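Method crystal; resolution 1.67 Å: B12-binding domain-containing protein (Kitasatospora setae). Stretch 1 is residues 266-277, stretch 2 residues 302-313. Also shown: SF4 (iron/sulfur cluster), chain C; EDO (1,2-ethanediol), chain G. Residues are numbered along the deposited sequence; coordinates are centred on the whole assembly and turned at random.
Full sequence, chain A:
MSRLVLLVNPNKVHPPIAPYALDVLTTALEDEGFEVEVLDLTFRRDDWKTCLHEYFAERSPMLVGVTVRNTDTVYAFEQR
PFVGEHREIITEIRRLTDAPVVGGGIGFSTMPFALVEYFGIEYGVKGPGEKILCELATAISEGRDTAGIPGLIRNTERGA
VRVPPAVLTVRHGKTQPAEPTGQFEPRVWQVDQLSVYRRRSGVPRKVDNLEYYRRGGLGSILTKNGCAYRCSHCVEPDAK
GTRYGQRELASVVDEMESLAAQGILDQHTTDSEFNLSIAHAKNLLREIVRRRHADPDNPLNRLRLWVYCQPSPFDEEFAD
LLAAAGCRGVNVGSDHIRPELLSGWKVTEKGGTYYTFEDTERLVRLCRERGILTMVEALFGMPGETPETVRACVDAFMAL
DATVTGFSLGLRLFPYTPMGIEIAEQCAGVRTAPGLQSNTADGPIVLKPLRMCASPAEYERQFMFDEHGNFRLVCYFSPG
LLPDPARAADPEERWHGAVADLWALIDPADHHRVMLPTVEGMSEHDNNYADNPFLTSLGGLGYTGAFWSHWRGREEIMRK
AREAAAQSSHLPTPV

Stretch 1 266-277: DQHTTDSEFNLS
Stretch 2 302-313: RLRLWVYCQPSP

The most unusual feature of this contact is a carboxylate that ligates iron: Glu273 OE2 binds FE3 of the iron/sulfur cluster at 1.9 Å, and the same side chain is held by the neighbouring stretch. Its rotamer is m, m with chi3 near -9°; the side chain leaves CA sideways, though its end comes nearer to Gln310. Gln310 NE2 donates a weak hydrogen bond to Glu273 OE1 at 3.2 Å, and Glu273 OE2 lies 3.1 Å from Gln310 NE2. Glu273 OE1 also lies 3.2 Å from Tyr308 CD1, at the edge of the tyrosine ring and near its plane, where the ring's C-H groups carry slight positive charge.

The frame for this site is a short parallel sheet. Strands 266-269 and 304-309 run at 22° to each other, axes 4.7 Å apart at closest approach, with Asp266 opposite Arg304, Gln267 opposite Leu305 and His268 opposite Trp306, at CA-CA distances of 4.6, 5.1 and 4.6 Å. Both strands keep extended phi/psi values, such as -127/135 at Gln267 and -123/122 at Trp306. The ladder follows the parallel rule, in which one residue bonds on both sides of its partner: Gln267 N donates to Arg304 O at 3.0 Å, and Trp306 N donates to Gln267 O at 2.8 Å. Thr269 N then donates to Trp306 O at 3.0 Å.

Asp266, Arg304, His268 and Trp306 share one face of the sheet. Asp266 (m, chi2 -80°) accepts from two residues of stretch 2: Arg304 NH2 reaches Asp266 OD2 at 2.9 Å in a salt bridge, Arg304 NE reaches Asp266 OD1 at 3.1 Å, and Trp306 NE1 donates to Asp266 OD1 at 3.0 Å. Arg304 runs m, t, m with chi4 -95°, presenting its guanidinium edge; Trp306 is m with chi2 86°. His268 (t) lays one ring face under Trp306 O, while His268 ND1 donates to Thr269 O at 2.8 Å. Gln267 and Leu305 occupy the other face, where Gln267 CD also packs 3.6 Å from Leu303 CD1.

Past the strand, stretch 1 bends through Thr270 (-114/21) and returns at Phe274, where Phe274 N donates to Tyr308 O at 2.8 Å. Phe274 (t, chi2 57°) sets CD2 3.7 Å from Val307 CG1, an oblique apolar contact. Residues Glu273 to Leu276 form a type I turn, with Phe274 at -65/-37 and Asn275 at -92/1; the Leu276 N to Glu273 O bond is weak at 3.4 Å.

Asn275 (p, chi2 -32°) points toward stretch 2 and reads its backbone with both ends of its amide. Asn275 OD1 accepts from Gln310 N at 2.9 Å, while Asn275 ND2 donates to Gln310 O at 2.8 Å and to Pro313 O at 2.9 Å. The peptide before Pro313 is cis. Leu276 (m, t) closes the end, with Leu276 CD2 3.9 Å from Pro313 CD. Together the stretches bury 999 Å².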

# COMPACT_ATOMS: atom_id res chain seq x y z
N ASP A 266 6.38 -15.78 -10.15
CA ASP A 266 6.87 -14.61 -9.44
C ASP A 266 5.83 -14.16 -8.42
O ASP A 266 4.71 -13.78 -8.78
CB ASP A 266 7.17 -13.48 -10.42
CG ASP A 266 8.33 -13.79 -11.33
OD1 ASP A 266 9.49 -13.65 -10.89
OD2 ASP A 266 8.08 -14.20 -12.49
N GLN A 267 6.19 -14.21 -7.14
CA GLN A 267 5.28 -13.85 -6.07
C GLN A 267 5.93 -12.80 -5.18
O GLN A 267 7.11 -12.91 -4.84
CB GLN A 267 4.87 -15.08 -5.25
CG GLN A 267 4.24 -16.16 -6.13
CD GLN A 267 3.89 -17.43 -5.37
OE1 GLN A 267 3.91 -17.45 -4.14
NE2 GLN A 267 3.56 -18.49 -6.10
N HIS A 268 5.15 -11.79 -4.83
CA HIS A 268 5.62 -10.68 -4.02
C HIS A 268 4.93 -10.75 -2.66
O HIS A 268 3.70 -10.84 -2.60
CB HIS A 268 5.32 -9.35 -4.72
CG HIS A 268 6.09 -8.18 -4.19
ND1 HIS A 268 5.78 -7.56 -3.00
CD2 HIS A 268 7.17 -7.53 -4.69
CE1 HIS A 268 6.63 -6.57 -2.79
NE2 HIS A 268 7.48 -6.53 -3.79
N THR A 269 5.72 -10.72 -1.58
CA THR A 269 5.12 -10.70 -0.25
C THR A 269 4.38 -9.39 -0.06
O THR A 269 4.83 -8.33 -0.50
CB THR A 269 6.18 -10.87 0.85
OG1 THR A 269 7.17 -9.84 0.72
CG2 THR A 269 6.85 -12.23 0.74
N THR A 270 3.20 -9.45 0.58
CA THR A 270 2.40 -8.25 0.82
C THR A 270 2.29 -7.91 2.30
O THR A 270 1.35 -7.23 2.72
CB THR A 270 1.01 -8.40 0.21
OG1 THR A 270 0.33 -9.48 0.85
CG2 THR A 270 1.12 -8.65 -1.28
N ASP A 271 3.21 -8.41 3.12
CA ASP A 271 3.35 -7.95 4.49
C ASP A 271 3.75 -6.48 4.50
O ASP A 271 4.25 -5.94 3.52
CB ASP A 271 4.41 -8.78 5.21
CG ASP A 271 4.12 -10.26 5.17
OD1 ASP A 271 2.99 -10.64 4.81
OD2 ASP A 271 5.03 -11.05 5.47
N SER A 272 3.56 -5.85 5.66
CA SER A 272 4.16 -4.53 5.85
C SER A 272 5.68 -4.61 5.72
O SER A 272 6.29 -3.82 4.99
CB SER A 272 3.75 -3.97 7.21
OG SER A 272 2.37 -3.62 7.22
N GLU A 273 6.29 -5.57 6.41
CA GLU A 273 7.73 -5.81 6.31
C GLU A 273 7.95 -7.30 6.48
O GLU A 273 7.60 -7.85 7.53
CB GLU A 273 8.52 -5.04 7.38
CG GLU A 273 8.18 -3.56 7.52
CD GLU A 273 8.75 -2.72 6.39
OE1 GLU A 273 9.55 -3.26 5.60
OE2 GLU A 273 8.41 -1.52 6.32
N PHE A 274 8.53 -7.97 5.48
CA PHE A 274 8.61 -9.43 5.54
C PHE A 274 9.49 -9.90 6.69
O PHE A 274 9.17 -10.91 7.34
CB PHE A 274 9.11 -10.00 4.22
CG PHE A 274 9.23 -11.51 4.21
CD1 PHE A 274 8.13 -12.30 4.49
CD2 PHE A 274 10.44 -12.13 3.92
CE1 PHE A 274 8.23 -13.69 4.49
CE2 PHE A 274 10.55 -13.51 3.91
CZ PHE A 274 9.44 -14.29 4.20
N ASN A 275 10.59 -9.20 6.98
CA ASN A 275 11.54 -9.68 7.98
C ASN A 275 11.28 -9.15 9.39
O ASN A 275 12.04 -9.47 10.31
CB ASN A 275 12.99 -9.33 7.58
CG ASN A 275 13.24 -7.83 7.51
OD1 ASN A 275 12.34 -7.04 7.18
ND2 ASN A 275 14.47 -7.42 7.80
N LEU A 276 10.23 -8.36 9.60
CA LEU A 276 9.79 -8.13 10.97
C LEU A 276 8.89 -9.29 11.37
O LEU A 276 8.30 -9.96 10.51
CB LEU A 276 9.07 -6.78 11.10
CG LEU A 276 9.97 -5.58 10.77
CD1 LEU A 276 9.25 -4.26 11.09
CD2 LEU A 276 11.31 -5.64 11.52
N SER A 277 8.81 -9.56 12.67
CA SER A 277 8.32 -10.85 13.15
C SER A 277 9.11 -11.97 12.45
O SER A 277 8.59 -12.75 11.65
CB SER A 277 6.81 -10.99 12.92
OG SER A 277 6.24 -11.98 13.76
N ARG A 302 9.84 -23.79 -8.92
CA ARG A 302 10.06 -22.69 -9.85
C ARG A 302 9.68 -21.35 -9.24
O ARG A 302 9.58 -20.35 -9.97
CB ARG A 302 9.29 -22.94 -11.15
CG ARG A 302 9.76 -24.19 -11.90
CD ARG A 302 9.02 -24.41 -13.22
NE ARG A 302 7.59 -24.61 -13.02
CZ ARG A 302 7.04 -25.75 -12.61
NH1 ARG A 302 7.81 -26.81 -12.36
NH2 ARG A 302 5.73 -25.84 -12.45
N LEU A 303 9.47 -21.29 -7.93
CA LEU A 303 9.10 -20.04 -7.27
C LEU A 303 10.18 -18.98 -7.43
O LEU A 303 11.37 -19.26 -7.35
CB LEU A 303 8.84 -20.29 -5.78
CG LEU A 303 8.64 -19.06 -4.89
CD1 LEU A 303 7.33 -18.37 -5.23
CD2 LEU A 303 8.69 -19.44 -3.42
N ARG A 304 9.75 -17.75 -7.69
CA ARG A 304 10.64 -16.60 -7.73
C ARG A 304 10.05 -15.58 -6.77
O ARG A 304 9.07 -14.90 -7.10
CB ARG A 304 10.77 -16.05 -9.15
CG ARG A 304 11.34 -17.09 -10.12
CD ARG A 304 11.62 -16.52 -11.50
NE ARG A 304 10.41 -16.22 -12.26
CZ ARG A 304 9.85 -17.04 -13.15
NH1 ARG A 304 10.38 -18.23 -13.40
NH2 ARG A 304 8.75 -16.67 -13.80
N LEU A 305 10.62 -15.49 -5.57
CA LEU A 305 10.03 -14.73 -4.47
C LEU A 305 10.65 -13.34 -4.41
O LEU A 305 11.87 -13.19 -4.47
CB LEU A 305 10.25 -15.45 -3.14
CG LEU A 305 9.55 -14.86 -1.91
CD1 LEU A 305 8.05 -14.89 -2.09
CD2 LEU A 305 9.97 -15.64 -0.68
N TRP A 306 9.80 -12.33 -4.25
CA TRP A 306 10.22 -10.94 -4.16
C TRP A 306 9.70 -10.40 -2.84
O TRP A 306 8.49 -10.45 -2.58
CB TRP A 306 9.70 -10.13 -5.35
CG TRP A 306 10.12 -10.73 -6.67
CD1 TRP A 306 9.48 -11.72 -7.37
CD2 TRP A 306 11.29 -10.39 -7.42
NE1 TRP A 306 10.19 -12.01 -8.51
CE2 TRP A 306 11.30 -11.22 -8.56
CE3 TRP A 306 12.34 -9.48 -7.23
CZ2 TRP A 306 12.31 -11.14 -9.52
CZ3 TRP A 306 13.34 -9.42 -8.19
CH2 TRP A 306 13.31 -10.24 -9.32
N VAL A 307 10.60 -9.91 -1.99
CA VAL A 307 10.23 -9.52 -0.64
C VAL A 307 10.61 -8.07 -0.39
O VAL A 307 11.45 -7.48 -1.08
CB VAL A 307 10.87 -10.44 0.43
CG1 VAL A 307 10.48 -11.90 0.19
CG2 VAL A 307 12.41 -10.29 0.46
N TYR A 308 9.94 -7.48 0.61
CA TYR A 308 10.21 -6.12 1.06
C TYR A 308 10.59 -6.19 2.53
O TYR A 308 9.88 -6.82 3.32
CB TYR A 308 8.99 -5.20 0.88
CG TYR A 308 9.33 -3.74 1.12
CD1 TYR A 308 9.30 -3.20 2.39
CD2 TYR A 308 9.71 -2.92 0.06
CE1 TYR A 308 9.63 -1.87 2.61
CE2 TYR A 308 10.03 -1.60 0.27
CZ TYR A 308 9.99 -1.08 1.54
OH TYR A 308 10.32 0.24 1.75
N CYS A 309 11.69 -5.53 2.89
CA CYS A 309 12.30 -5.71 4.20
C CYS A 309 12.74 -4.38 4.78
O CYS A 309 12.91 -3.39 4.07
CB CYS A 309 13.55 -6.62 4.14
SG CYS A 309 13.24 -8.35 3.80
N GLN A 310 12.93 -4.38 6.08
CA GLN A 310 13.70 -3.36 6.77
C GLN A 310 15.14 -3.82 6.89
O GLN A 310 15.45 -5.00 6.69
CB GLN A 310 13.11 -3.10 8.16
CG GLN A 310 11.78 -2.35 8.11
CD GLN A 310 11.94 -0.96 7.54
OE1 GLN A 310 12.56 -0.09 8.16
NE2 GLN A 310 11.42 -0.74 6.34
N PRO A 311 16.07 -2.90 7.16
CA PRO A 311 17.49 -3.30 7.23
C PRO A 311 17.79 -4.33 8.30
O PRO A 311 18.77 -5.07 8.16
CB PRO A 311 18.21 -1.98 7.50
CG PRO A 311 17.33 -0.94 6.93
CD PRO A 311 15.92 -1.43 7.17
N SER A 312 17.00 -4.40 9.36
CA SER A 312 17.25 -5.31 10.46
C SER A 312 15.91 -5.87 10.93
O SER A 312 14.92 -5.13 10.98
CB SER A 312 17.96 -4.61 11.63
OG SER A 312 18.15 -5.49 12.72
N PRO A 313 15.84 -7.17 11.27
CA PRO A 313 16.94 -8.14 11.25
C PRO A 313 17.10 -8.80 9.89
O PRO A 313 16.11 -9.25 9.30
CB PRO A 313 16.51 -9.16 12.30
CG PRO A 313 15.00 -9.15 12.23
CD PRO A 313 14.59 -7.76 11.78
FE1 SF4 C . 8.05 1.46 9.74
FE2 SF4 C . 6.24 -0.60 9.94
FE3 SF4 C . 7.73 -0.36 7.69
FE4 SF4 C . 5.79 1.44 8.21
S1 SF4 C . 5.49 -0.78 7.79
S2 SF4 C . 7.90 1.89 7.49
S3 SF4 C . 5.88 1.58 10.48
S4 SF4 C . 8.53 -0.75 9.80
C1 EDO G . 11.93 -8.94 14.63
O1 EDO G . 11.09 -10.09 14.81
C2 EDO G . 11.20 -7.71 15.16
O2 EDO G . 9.94 -7.57 14.48